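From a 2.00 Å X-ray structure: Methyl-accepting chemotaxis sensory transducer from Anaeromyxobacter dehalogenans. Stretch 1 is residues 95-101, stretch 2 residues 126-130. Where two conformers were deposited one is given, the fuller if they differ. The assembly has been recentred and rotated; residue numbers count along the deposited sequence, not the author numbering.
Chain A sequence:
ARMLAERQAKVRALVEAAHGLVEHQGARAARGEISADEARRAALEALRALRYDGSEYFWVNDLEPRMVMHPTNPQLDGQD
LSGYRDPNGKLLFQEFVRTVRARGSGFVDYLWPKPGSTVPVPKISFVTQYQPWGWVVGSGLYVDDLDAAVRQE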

# COMPACT_ATOMS: atom_id res chain seq x y z
N GLU A 95 -3.10 2.35 -11.65
CA GLU A 95 -2.93 3.77 -11.35
C GLU A 95 -1.92 4.02 -10.21
O GLU A 95 -1.20 5.01 -10.23
CB GLU A 95 -4.29 4.44 -11.07
CG GLU A 95 -5.15 4.63 -12.33
CD GLU A 95 -4.46 5.49 -13.40
OE1 GLU A 95 -4.20 6.68 -13.11
OE2 GLU A 95 -4.16 4.97 -14.51
N PHE A 96 -1.84 3.11 -9.24
CA PHE A 96 -0.78 3.20 -8.22
C PHE A 96 0.61 3.14 -8.88
O PHE A 96 1.51 3.89 -8.53
CB PHE A 96 -0.84 2.04 -7.22
CG PHE A 96 -2.11 1.98 -6.41
CD1 PHE A 96 -2.93 3.09 -6.27
CD2 PHE A 96 -2.46 0.81 -5.74
CE1 PHE A 96 -4.10 3.02 -5.51
CE2 PHE A 96 -3.63 0.73 -4.98
CZ PHE A 96 -4.44 1.84 -4.86
N VAL A 97 0.78 2.17 -9.77
CA VAL A 97 2.08 1.92 -10.38
C VAL A 97 2.47 3.13 -11.24
O VAL A 97 3.62 3.57 -11.19
CB VAL A 97 2.13 0.58 -11.18
CG1 VAL A 97 3.38 0.50 -12.19
CG2 VAL A 97 2.07 -0.59 -10.22
N ARG A 98 1.51 3.68 -12.00
CA ARG A 98 1.77 4.88 -12.82
C ARG A 98 2.14 6.07 -11.95
O ARG A 98 3.04 6.82 -12.26
CB ARG A 98 0.56 5.26 -13.68
CG ARG A 98 0.32 4.35 -14.88
CD ARG A 98 -0.64 5.03 -15.89
NE ARG A 98 -1.93 4.34 -15.98
CZ ARG A 98 -2.06 3.08 -16.44
NH1 ARG A 98 -3.28 2.50 -16.48
NH2 ARG A 98 -0.95 2.40 -16.85
N THR A 99 1.44 6.23 -10.83
CA THR A 99 1.69 7.34 -9.92
C THR A 99 3.08 7.26 -9.30
O THR A 99 3.77 8.27 -9.20
CB THR A 99 0.66 7.31 -8.76
OG1 THR A 99 -0.65 7.41 -9.32
CG2 THR A 99 0.90 8.46 -7.78
N VAL A 100 3.49 6.08 -8.81
CA VAL A 100 4.80 6.03 -8.17
C VAL A 100 5.89 6.03 -9.26
O VAL A 100 6.93 6.64 -9.06
CB VAL A 100 5.02 4.82 -7.21
CG1 VAL A 100 3.85 4.72 -6.10
CG2 VAL A 100 5.19 3.54 -7.98
N ARG A 101 5.66 5.35 -10.39
CA ARG A 101 6.67 5.31 -11.46
C ARG A 101 6.87 6.70 -12.05
O ARG A 101 7.96 7.05 -12.48
CB ARG A 101 6.31 4.30 -12.58
CG ARG A 101 6.91 2.89 -12.42
CD ARG A 101 7.12 2.15 -13.78
NE ARG A 101 5.88 1.58 -14.35
CZ ARG A 101 5.68 0.27 -14.58
NH1 ARG A 101 4.52 -0.13 -15.10
NH2 ARG A 101 6.61 -0.64 -14.31
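Stretch 2 126-130: FVTQY

Stretch 2 is a β-strand that lies obliquely across one side of the helix of stretch 1, in a small apolar contact centred on Val 127 and held by packing alone, with no hydrogen bond between the two segments. Residues 126-130 are all extended, with phi between -95° and -138° and psi between 99° and 171°. The strand begins earlier in the chain. Residues 95-101 are helical, and that helix runs on past both ends of the stretch.

The N-to-C directions of strand and helix differ by 62°, with a signed crossing angle of -62°. The two segments are therefore neither parallel nor antiparallel. The axes come within 8.0 Å of each other. The backbones are nearest at two places: CA of Phe 96 is 6.6 Å from CA of Val 127, and CA of Val 100 is 6.1 Å from CA of Thr 128. The contact buries 279 Å², counting both sides.

An extended strand turns its side chains alternately to its two sides. Here Val 127 and Gln 129 point toward the helix, while Phe 126 and Thr 128 point away. Val 127 is the hub, because it touches three helix residues. Its CG1 lies over one face of the Phe 96 ring, 3.9 Å from the ring centroid and 17° off the ring normal. This is a CH-pi contact, and the closest atoms are Phe 96 CD1 and Val 127 CG1 at 3.8 Å. Its other methyl, CG2, packs against Val 100 CG1 at 3.7 Å. The same CG2 approaches Thr 99 CG2 at 4.3 Å, a looser contact. Val 127 is in the m rotamer, and its CG2 also lies 4.4 Å from Phe 96 CA, so both methyls are near Phe 96.

Val 100 is the main helix residue in the contact and points toward the strand. Beyond Val 127, its CG1 reaches the strand backbone, 3.9 Å from Thr 128 C. Thr 128 takes part through its backbone, since its own side chain is turned away. Gln 129 extends the contact along the strand. Its chi1 is p and its chi2 is t, and its OE1 lies 3.7 Å from Val 100 O and 3.8 Å from Val 100 CG2. Two carbonyl oxygens cannot hydrogen bond directly to each other, so this is proximity only.

The helix supplies its own polar links. Backbone bonds join Thr 99 N to Glu 95 O at 3.0 Å, Val 100 N to Phe 96 O at 3.0 Å and Arg 101 N to Val 97 O at 2.8 Å. Thr 99 OG1 also donates to Glu 95 O at 2.6 Å, so its hydroxyl is satisfied within the helix. Arg 98 NE forms a salt bridge with Glu 95 OE2 at 2.7 Å. Both of these charged side chains stay out of reach of the strand. Val 97 points away from it and makes no contact.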

# COMPACT_ATOMS: atom_id res chain seq x y z
N PHE A 126 -2.75 7.07 0.04
CA PHE A 126 -1.40 7.48 -0.32
C PHE A 126 -0.53 6.24 -0.63
O PHE A 126 -0.44 5.31 0.20
CB PHE A 126 -0.75 8.30 0.78
CG PHE A 126 0.46 9.08 0.30
CD1 PHE A 126 0.30 10.24 -0.48
CD2 PHE A 126 1.75 8.66 0.61
CE1 PHE A 126 1.41 10.97 -0.92
CE2 PHE A 126 2.87 9.38 0.17
CZ PHE A 126 2.69 10.53 -0.60
N VAL A 127 0.08 6.24 -1.81
CA VAL A 127 1.02 5.18 -2.20
C VAL A 127 2.43 5.70 -2.39
O VAL A 127 2.67 6.83 -2.83
CB VAL A 127 0.60 4.47 -3.49
CG1 VAL A 127 -0.67 3.64 -3.25
CG2 VAL A 127 0.47 5.50 -4.70
N THR A 128 3.38 4.85 -2.03
CA THR A 128 4.79 5.21 -2.15
C THR A 128 5.55 4.00 -2.69
O THR A 128 4.98 2.92 -2.80
CB THR A 128 5.34 5.70 -0.82
OG1 THR A 128 6.63 6.30 -1.05
CG2 THR A 128 5.44 4.54 0.17
N GLN A 129 6.81 4.16 -3.05
CA GLN A 129 7.53 3.02 -3.63
C GLN A 129 8.79 2.74 -2.84
O GLN A 129 9.34 3.64 -2.18
CB GLN A 129 7.91 3.30 -5.10
CG GLN A 129 8.96 4.37 -5.22
CD GLN A 129 9.32 4.71 -6.66
OE1 GLN A 129 8.98 3.97 -7.62
NE2 GLN A 129 10.03 5.83 -6.82
N TYR A 130 9.24 1.50 -2.93
CA TYR A 130 10.61 1.16 -2.53
C TYR A 130 11.26 0.52 -3.75
O TYR A 130 11.02 -0.65 -4.07
CB TYR A 130 10.61 0.24 -1.27
CG TYR A 130 12.03 -0.08 -0.86
CD1 TYR A 130 12.92 0.94 -0.48
CD2 TYR A 130 12.51 -1.39 -0.90
CE1 TYR A 130 14.25 0.66 -0.14
CE2 TYR A 130 13.84 -1.68 -0.56
CZ TYR A 130 14.70 -0.65 -0.18
OH TYR A 130 16.02 -0.94 0.18